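Local coordinates for protein beta-glucanase (Bacteroides thetaiotaomicron, PDB 6EUG) that probably hydrolyses beta-1,3-galactosidic linkages of arabinogalactan, this chain being the family 43 glycoside hydrolase part of the longer enzyme, at residues 28-36 against 347-355; 70-78 against 88-96. One frame throughout, in Å; residues are numbered along the deposited sequence.

Contact 1 of 2, residues 28-36 against 347-355; sequences GIASGKVWR and DSRYIWLPV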
loop_
_atom_site.group_PDB
_atom_site.type_symbol
_atom_site.label_atom_id
_atom_site.label_comp_id
_atom_site.label_asym_id
_atom_site.label_seq_id
_atom_site.Cartn_x
_atom_site.Cartn_y
_atom_site.Cartn_z
ATOM N N GLY A 28 -2.439 -2.344 26.693
ATOM C CA GLY A 28 -1.465 -1.471 25.990
ATOM C C GLY A 28 -1.077 -2.000 24.619
ATOM O O GLY A 28 -1.154 -3.243 24.343
ATOM N N ILE A 29 -0.677 -1.055 23.763
ATOM C CA ILE A 29 -0.085 -1.345 22.450
ATOM C C ILE A 29 1.432 -1.325 22.610
ATOM O O ILE A 29 2.026 -0.253 22.869
ATOM C CB ILE A 29 -0.553 -0.328 21.387
ATOM C CG1 ILE A 29 -2.076 -0.290 21.277
ATOM C CG2 ILE A 29 0.051 -0.619 20.018
ATOM C CD1 ILE A 29 -2.721 -1.614 20.904
ATOM N N ALA A 30 2.052 -2.505 22.513
ATOM C CA ALA A 30 3.502 -2.652 22.743
ATOM C C ALA A 30 4.249 -2.931 21.435
ATOM O O ALA A 30 4.457 -4.090 21.072
ATOM C CB ALA A 30 3.765 -3.766 23.755
ATOM N N SER A 31 4.696 -1.871 20.765
ATOM C CA SER A 31 5.312 -2.006 19.432
ATOM C C SER A 31 6.586 -2.876 19.491
ATOM O O SER A 31 7.388 -2.775 20.429
ATOM C CB SER A 31 5.605 -0.620 18.802
ATOM O OG SER A 31 4.390 0.099 18.493
ATOM N N GLY A 32 6.727 -3.747 18.506
ATOM C CA GLY A 32 7.889 -4.636 18.364
ATOM C C GLY A 32 7.873 -5.939 19.137
ATOM O O GLY A 32 8.753 -6.786 18.918
ATOM N N LYS A 33 6.897 -6.115 20.030
ATOM C CA LYS A 33 6.757 -7.362 20.793
ATOM C C LYS A 33 5.948 -8.389 20.006
ATOM O O LYS A 33 5.326 -8.068 19.007
ATOM C CB LYS A 33 6.093 -7.122 22.142
ATOM C CG LYS A 33 6.733 -6.050 23.001
ATOM C CD LYS A 33 8.112 -6.453 23.431
ATOM C CE LYS A 33 8.663 -5.460 24.438
ATOM N NZ LYS A 33 10.116 -5.700 24.614
ATOM N N VAL A 34 5.979 -9.640 20.468
ATOM C CA VAL A 34 5.143 -10.701 19.873
ATOM C C VAL A 34 3.682 -10.497 20.255
ATOM O O VAL A 34 3.356 -10.505 21.455
ATOM C CB VAL A 34 5.628 -12.090 20.330
ATOM C CG1 VAL A 34 4.734 -13.189 19.770
ATOM C CG2 VAL A 34 7.081 -12.331 19.940
ATOM N N TRP A 35 2.788 -10.328 19.269
ATOM C CA TRP A 35 1.354 -10.203 19.545
ATOM C C TRP A 35 0.646 -11.503 19.177
ATOM O O TRP A 35 0.933 -12.080 18.119
ATOM C CB TRP A 35 0.702 -9.054 18.759
ATOM C CG TRP A 35 1.262 -7.663 19.025
ATOM C CD1 TRP A 35 2.222 -7.316 19.937
ATOM C CD2 TRP A 35 0.856 -6.446 18.390
ATOM N NE1 TRP A 35 2.469 -5.972 19.874
ATOM C CE2 TRP A 35 1.634 -5.406 18.946
ATOM C CE3 TRP A 35 -0.080 -6.131 17.384
ATOM C CZ2 TRP A 35 1.514 -4.064 18.524
ATOM C CZ3 TRP A 35 -0.200 -4.791 16.963
ATOM C CH2 TRP A 35 0.588 -3.782 17.548
ATOM N N ARG A 36 -0.286 -11.932 20.034
ATOM C CA ARG A 36 -1.033 -13.170 19.859
ATOM C C ARG A 36 -2.527 -12.940 19.820
ATOM O O ARG A 36 -3.043 -11.992 20.441
ATOM C CB ARG A 36 -0.697 -14.112 21.019
ATOM C CG ARG A 36 0.684 -14.748 20.852
ATOM C CD ARG A 36 1.164 -15.350 22.156
ATOM N NE ARG A 36 2.560 -15.715 22.072
ATOM C CZ ARG A 36 3.041 -16.789 21.459
ATOM N NH1 ARG A 36 2.236 -17.673 20.857
ATOM N NH2 ARG A 36 4.350 -16.993 21.448
ATOM N N ASP A 347 7.993 -14.170 11.912
ATOM C CA ASP A 347 8.428 -13.529 13.169
ATOM C C ASP A 347 8.488 -11.980 13.046
ATOM O O ASP A 347 8.759 -11.284 14.021
ATOM C CB ASP A 347 9.813 -14.080 13.562
ATOM C CG ASP A 347 10.209 -13.759 15.012
ATOM O OD1 ASP A 347 9.333 -13.706 15.893
ATOM O OD2 ASP A 347 11.422 -13.584 15.278
ATOM N N SER A 348 8.248 -11.438 11.851
ATOM C CA SER A 348 8.156 -9.960 11.678
ATOM C C SER A 348 7.082 -9.366 12.639
ATOM O O SER A 348 6.032 -9.977 12.903
ATOM C CB SER A 348 7.869 -9.558 10.224
ATOM O OG SER A 348 8.739 -10.159 9.288
ATOM N N ARG A 349 7.395 -8.194 13.185
ATOM C CA ARG A 349 6.616 -7.542 14.263
ATOM C C ARG A 349 5.825 -6.351 13.722
ATOM O O ARG A 349 5.901 -6.012 12.522
ATOM C CB ARG A 349 7.549 -7.123 15.425
ATOM C CG ARG A 349 8.547 -8.209 15.827
ATOM C CD ARG A 349 7.823 -9.397 16.428
ATOM N NE ARG A 349 8.725 -10.519 16.753
ATOM C CZ ARG A 349 9.446 -10.635 17.872
ATOM N NH1 ARG A 349 9.422 -9.693 18.816
ATOM N NH2 ARG A 349 10.204 -11.715 18.053
ATOM N N TYR A 350 5.049 -5.726 14.591
ATOM C CA TYR A 350 4.171 -4.604 14.215
ATOM C C TYR A 350 4.522 -3.364 15.040
ATOM O O TYR A 350 4.747 -3.470 16.269
ATOM C CB TYR A 350 2.699 -5.035 14.387
ATOM C CG TYR A 350 2.386 -6.353 13.709
ATOM C CD1 TYR A 350 2.359 -6.466 12.320
ATOM C CD2 TYR A 350 2.093 -7.493 14.457
ATOM C CE1 TYR A 350 2.086 -7.678 11.699
ATOM C CE2 TYR A 350 1.845 -8.701 13.854
ATOM C CZ TYR A 350 1.805 -8.789 12.486
ATOM O OH TYR A 350 1.565 -9.982 11.918
ATOM N N ILE A 351 4.590 -2.190 14.383
ATOM C CA ILE A 351 4.760 -0.900 15.075
ATOM C C ILE A 351 3.496 -0.071 14.861
ATOM O O ILE A 351 3.171 0.254 13.724
ATOM C CB ILE A 351 5.971 -0.091 14.565
ATOM C CG1 ILE A 351 7.274 -0.839 14.845
ATOM C CG2 ILE A 351 5.985 1.336 15.122
ATOM C CD1 ILE A 351 8.408 -0.404 13.940
ATOM N N TRP A 352 2.776 0.218 15.953
ATOM C CA TRP A 352 1.586 1.057 15.920
ATOM C C TRP A 352 1.814 2.223 16.891
ATOM O O TRP A 352 2.128 1.991 18.083
ATOM C CB TRP A 352 0.319 0.280 16.306
ATOM C CG TRP A 352 -0.202 -0.764 15.360
ATOM C CD1 TRP A 352 0.435 -1.347 14.286
ATOM C CD2 TRP A 352 -1.438 -1.473 15.504
ATOM N NE1 TRP A 352 -0.372 -2.309 13.719
ATOM C CE2 TRP A 352 -1.521 -2.406 14.438
ATOM C CE3 TRP A 352 -2.507 -1.377 16.394
ATOM C CZ2 TRP A 352 -2.624 -3.263 14.259
ATOM C CZ3 TRP A 352 -3.620 -2.231 16.204
ATOM C CH2 TRP A 352 -3.657 -3.160 15.150
ATOM N N LEU A 353 1.681 3.460 16.389
ATOM C CA LEU A 353 1.971 4.685 17.171
ATOM C C LEU A 353 0.941 5.781 16.810
ATOM O O LEU A 353 0.540 5.897 15.631
ATOM C CB LEU A 353 3.398 5.212 16.895
ATOM C CG LEU A 353 4.560 4.252 17.264
ATOM C CD1 LEU A 353 5.858 4.702 16.629
ATOM C CD2 LEU A 353 4.697 4.140 18.771
ATOM N N PRO A 354 0.495 6.578 17.785
ATOM C CA PRO A 354 -0.374 7.737 17.455
ATOM C C PRO A 354 0.329 8.750 16.534
ATOM O O PRO A 354 1.546 8.984 16.660
ATOM C CB PRO A 354 -0.633 8.394 18.845
ATOM C CG PRO A 354 -0.298 7.347 19.822
ATOM C CD PRO A 354 0.817 6.549 19.233
ATOM N N VAL A 355 -0.434 9.321 15.612
ATOM C CA VAL A 355 0.001 10.514 14.891
ATOM C C VAL A 355 -0.321 11.770 15.724
ATOM O O VAL A 355 -1.472 12.004 16.117
ATOM C CB VAL A 355 -0.681 10.609 13.501
ATOM C CG1 VAL A 355 -0.123 11.787 12.707
ATOM C CG2 VAL A 355 -0.474 9.316 12.712
HETATM O O HOH W 1 4.530 -6.373 17.265
#
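W35 turns the edge of its six-membered ring into the face of W352, an edge-to-face pair with the planes at 90° and the nearest carbons, W35 CH2 and W352 CD2, 3.7 Å apart. Y350 meets one face of W35 through a CH-pi contact, its CB 4.1 Å from the centroid of the W35 six-membered ring; the two rings themselves lie oblique at 45°. I29 extends the apolar patch by resting CG2 on W352 CB. The W35 indole is fixed in rotation by its own segment: NE1 bonds in the ring plane to A30 O at 3.0 Å.

Family 43 enzymes are five-bladed beta-propellers, and here the N-terminal segment lies along strand 349-357 of the last blade. Its type II turn, A30 to K33, puts G32 at positive phi and presents G32 N to Y350 O (3.0 Å). Beside it, S31 OG accepts a hydrogen bond from W352 N, also at 3.0 Å. Water 1 joins Y350 N to K33 O.

Charge enters through R349, whose bend at chi2 (-67°) accompanies a guanidinium shared between G32 and D347. R349 NH1 donates to G32 O at 3.0 Å. NE and NH2 grip D347 side-on, NE reaching the backbone O. R349 NH2 makes a 3.1 Å salt bridge to D347 OD1. V34 CG2 sits over the centre of the guanidinium, and D347 OD2 pairs with R341.

Contact 2 of 2, residues 70-78 against 88-96; sequences VTEKGINCY and SEGIALAVS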
loop_
_atom_site.group_PDB
_atom_site.type_symbol
_atom_site.label_atom_id
_atom_site.label_comp_id
_atom_site.label_asym_id
_atom_site.label_seq_id
_atom_site.Cartn_x
_atom_site.Cartn_y
_atom_site.Cartn_z
ATOM N N VAL A 70 7.451 -16.452 -0.024
ATOM C CA VAL A 70 6.150 -16.498 -0.735
ATOM C C VAL A 70 5.073 -17.173 0.140
ATOM O O VAL A 70 5.334 -18.191 0.748
ATOM C CB VAL A 70 6.282 -17.226 -2.103
ATOM C CG1 VAL A 70 4.932 -17.309 -2.824
ATOM C CG2 VAL A 70 7.327 -16.546 -2.975
ATOM N N THR A 71 3.872 -16.575 0.209
ATOM C CA THR A 71 2.802 -17.162 0.998
ATOM C C THR A 71 2.495 -18.591 0.565
ATOM O O THR A 71 2.488 -18.920 -0.654
ATOM C CB THR A 71 1.503 -16.293 0.986
ATOM O OG1 THR A 71 0.572 -16.769 1.990
ATOM C CG2 THR A 71 0.826 -16.296 -0.385
ATOM N N GLU A 72 2.182 -19.410 1.567
ATOM C CA GLU A 72 1.578 -20.721 1.372
ATOM C C GLU A 72 0.027 -20.702 1.313
ATOM O O GLU A 72 -0.604 -21.743 0.968
ATOM C CB GLU A 72 2.040 -21.688 2.482
ATOM C CG GLU A 72 3.508 -22.095 2.438
ATOM C CD GLU A 72 3.831 -23.266 1.522
ATOM O OE1 GLU A 72 4.999 -23.389 1.098
ATOM O OE2 GLU A 72 2.942 -24.091 1.221
ATOM N N LYS A 73 -0.595 -19.567 1.698
ATOM C CA LYS A 73 -2.022 -19.529 1.995
ATOM C C LYS A 73 -2.833 -18.401 1.367
ATOM O O LYS A 73 -3.964 -18.662 0.932
ATOM C CB LYS A 73 -2.256 -19.471 3.518
ATOM C CG LYS A 73 -1.664 -20.642 4.289
ATOM C CD LYS A 73 -2.396 -21.958 4.079
ATOM C CE LYS A 73 -1.604 -23.111 4.706
ATOM N NZ LYS A 73 -2.330 -24.383 4.463
ATOM N N GLY A 74 -2.274 -17.178 1.309
ATOM C CA GLY A 74 -3.018 -15.981 0.827
ATOM C C GLY A 74 -3.100 -14.857 1.850
ATOM O O GLY A 74 -2.082 -14.514 2.516
ATOM N N ILE A 75 -4.277 -14.227 1.907
ATOM C CA ILE A 75 -4.533 -13.042 2.733
ATOM C C ILE A 75 -5.347 -13.434 3.974
ATOM O O ILE A 75 -6.477 -13.965 3.855
ATOM C CB ILE A 75 -5.290 -11.976 1.912
ATOM C CG1 ILE A 75 -4.513 -11.566 0.624
ATOM C CG2 ILE A 75 -5.662 -10.772 2.784
ATOM C CD1 ILE A 75 -3.055 -11.137 0.838
ATOM N N ASN A 76 -4.782 -13.161 5.146
ATOM C CA ASN A 76 -5.359 -13.524 6.462
ATOM C C ASN A 76 -6.227 -12.383 6.989
ATOM O O ASN A 76 -6.019 -11.225 6.590
ATOM C CB ASN A 76 -4.184 -13.809 7.437
ATOM C CG ASN A 76 -4.426 -14.956 8.406
ATOM O OD1 ASN A 76 -5.438 -15.662 8.355
ATOM N ND2 ASN A 76 -3.441 -15.184 9.279
ATOM N N CYS A 77 -7.170 -12.691 7.886
ATOM C CA CYS A 77 -8.043 -11.696 8.542
ATOM C C CYS A 77 -8.219 -11.952 10.055
ATOM O O CYS A 77 -8.457 -13.109 10.475
ATOM C CB CYS A 77 -9.412 -11.716 7.891
ATOM S SG CYS A 77 -10.702 -10.646 8.549
ATOM N N TYR A 78 -8.163 -10.863 10.828
ATOM C CA TYR A 78 -8.456 -10.844 12.290
ATOM C C TYR A 78 -9.526 -9.797 12.587
ATOM O O TYR A 78 -9.590 -8.766 11.895
ATOM C CB TYR A 78 -7.182 -10.558 13.102
ATOM C CG TYR A 78 -6.090 -11.629 12.940
ATOM C CD1 TYR A 78 -5.251 -11.654 11.829
ATOM C CD2 TYR A 78 -5.957 -12.663 13.852
ATOM C CE1 TYR A 78 -4.263 -12.625 11.669
ATOM C CE2 TYR A 78 -4.986 -13.663 13.699
ATOM C CZ TYR A 78 -4.143 -13.657 12.595
ATOM O OH TYR A 78 -3.141 -14.627 12.393
ATOM N N SER A 88 -8.940 -14.680 15.316
ATOM C CA SER A 88 -8.668 -15.214 13.992
ATOM C C SER A 88 -9.958 -15.522 13.214
ATOM O O SER A 88 -10.791 -16.339 13.671
ATOM C CB SER A 88 -7.763 -16.452 14.077
ATOM O OG SER A 88 -7.611 -17.068 12.794
ATOM N N GLU A 89 -10.116 -14.898 12.042
ATOM C CA GLU A 89 -11.264 -15.163 11.165
ATOM C C GLU A 89 -10.912 -16.073 9.982
ATOM O O GLU A 89 -11.791 -16.397 9.170
ATOM C CB GLU A 89 -11.859 -13.847 10.629
ATOM C CG GLU A 89 -12.389 -12.883 11.686
ATOM C CD GLU A 89 -13.786 -13.206 12.164
ATOM O OE1 GLU A 89 -14.426 -14.083 11.567
ATOM O OE2 GLU A 89 -14.257 -12.583 13.152
ATOM N N GLY A 90 -9.650 -16.496 9.887
ATOM C CA GLY A 90 -9.209 -17.355 8.790
ATOM C C GLY A 90 -8.751 -16.578 7.577
ATOM O O GLY A 90 -8.691 -15.327 7.593
ATOM N N ILE A 91 -8.436 -17.336 6.534
ATOM C CA ILE A 91 -7.943 -16.803 5.261
ATOM C C ILE A 91 -9.115 -16.231 4.467
ATOM O O ILE A 91 -10.036 -16.963 4.107
ATOM C CB ILE A 91 -7.233 -17.899 4.442
ATOM C CG1 ILE A 91 -5.949 -18.356 5.176
ATOM C CG2 ILE A 91 -6.932 -17.405 3.022
ATOM C CD1 ILE A 91 -4.799 -17.351 5.190
ATOM N N ALA A 92 -9.076 -14.920 4.231
ATOM C CA ALA A 92 -10.137 -14.153 3.548
ATOM C C ALA A 92 -10.039 -14.296 2.033
ATOM O O ALA A 92 -11.057 -14.361 1.351
ATOM C CB ALA A 92 -10.041 -12.665 3.914
ATOM N N LEU A 93 -8.815 -14.280 1.488
ATOM C CA LEU A 93 -8.599 -14.558 0.037
ATOM C C LEU A 93 -7.508 -15.610 -0.067
ATOM O O LEU A 93 -6.326 -15.333 0.184
ATOM C CB LEU A 93 -8.178 -13.333 -0.776
ATOM C CG LEU A 93 -7.963 -13.571 -2.299
ATOM C CD1 LEU A 93 -9.244 -13.905 -3.057
ATOM C CD2 LEU A 93 -7.328 -12.328 -2.919
ATOM N N ALA A 94 -7.932 -16.820 -0.429
ATOM C CA ALA A 94 -7.034 -17.974 -0.539
ATOM C C ALA A 94 -6.355 -18.091 -1.909
ATOM O O ALA A 94 -6.967 -17.808 -2.954
ATOM C CB ALA A 94 -7.844 -19.241 -0.291
ATOM N N VAL A 95 -5.126 -18.615 -1.922
ATOM C CA VAL A 95 -4.531 -19.052 -3.189
ATOM C C VAL A 95 -5.416 -20.127 -3.810
ATOM O O VAL A 95 -6.051 -20.894 -3.099
ATOM C CB VAL A 95 -3.083 -19.588 -3.023
ATOM C CG1 VAL A 95 -2.126 -18.464 -2.614
ATOM C CG2 VAL A 95 -2.979 -20.716 -2.013
ATOM N N SER A 96 -5.417 -20.201 -5.140
ATOM C CA SER A 96 -6.266 -21.136 -5.919
ATOM C C SER A 96 -5.609 -22.516 -6.104
ATOM O O SER A 96 -4.382 -22.625 -6.253
ATOM C CB SER A 96 -6.534 -20.530 -7.302
ATOM O OG SER A 96 -7.384 -21.341 -8.098
HETATM O O HOH W 2 -6.919 -15.402 10.753
#
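N76 and I91 cross at about a right angle, the I91 CD1 methyl coming within 3.6 Å of N76 OD1. The same methyl touches K73 CB, so I91 bridges N76 of the strand and K73 just before it. N76 OD1 does not bond to the nearby G90 O, another acceptor; water 2 donates to it and also ties together C77 O, S88 OG and G90 N, while N76 ND2 is spent on N44 O outside the pair. Farther along this face, the Y78 ring leans on S88, with Y78 CD2 3.7 Å from S88 CA, and its hydroxyl bonds to N44 N.

The two strands are the outer half of the first blade of the family 43 propeller, antiparallel at 166°, with a classic beta bulge where A92 and L93 both face I75. I75 O takes A92 N at 2.8 Å and, more weakly, L93 N, while I75 N gives a nearly straight bond to L93 O at 2.9 Å.

On the other face stand I75, L93 and C77; I75 and L93 lie CB to CB at 4.2 Å and both reach M125 of strand 122-130. A92 and E89 point in toward segment 70-78: A92 CB meets C77 CB, and E89 CB lies against C77 SG, which is anti to the backbone N (chi1 177°). G74 CA rests on L93 O (3.4 Å, a CA-H...O contact), and beyond it V95 turns its methyls onto K73 O, which accepts V95 N at 3.1 Å. T71 OG1, also hydrogen-bonded to H63 O, receives both K73 N and G74 N, an ST turn and ST motif that shape the approach to the strand.

Both contacts are partly buried, but they hold different blades. Contact 2 joins neighbouring strands of the first blade, close in sequence, whereas contact 1 brings the N-terminal segment onto a strand of the last blade, 311 residues on; contact 2 is nested within the loop it closes. Their centres lie about 21 Å apart and their nearest atoms about 6 Å, so the contacts do not touch, though W59 of strand 56-62 meets the rings of Y350 and W352 and bonds through its backbone to Y78. Backbone hydrogen bonds and a bulge dominate contact 2, with I75 and L93 turned to the next blade. Contact 1 relies instead on aromatic rings, a bent arginine and a single backbone-to-backbone bond.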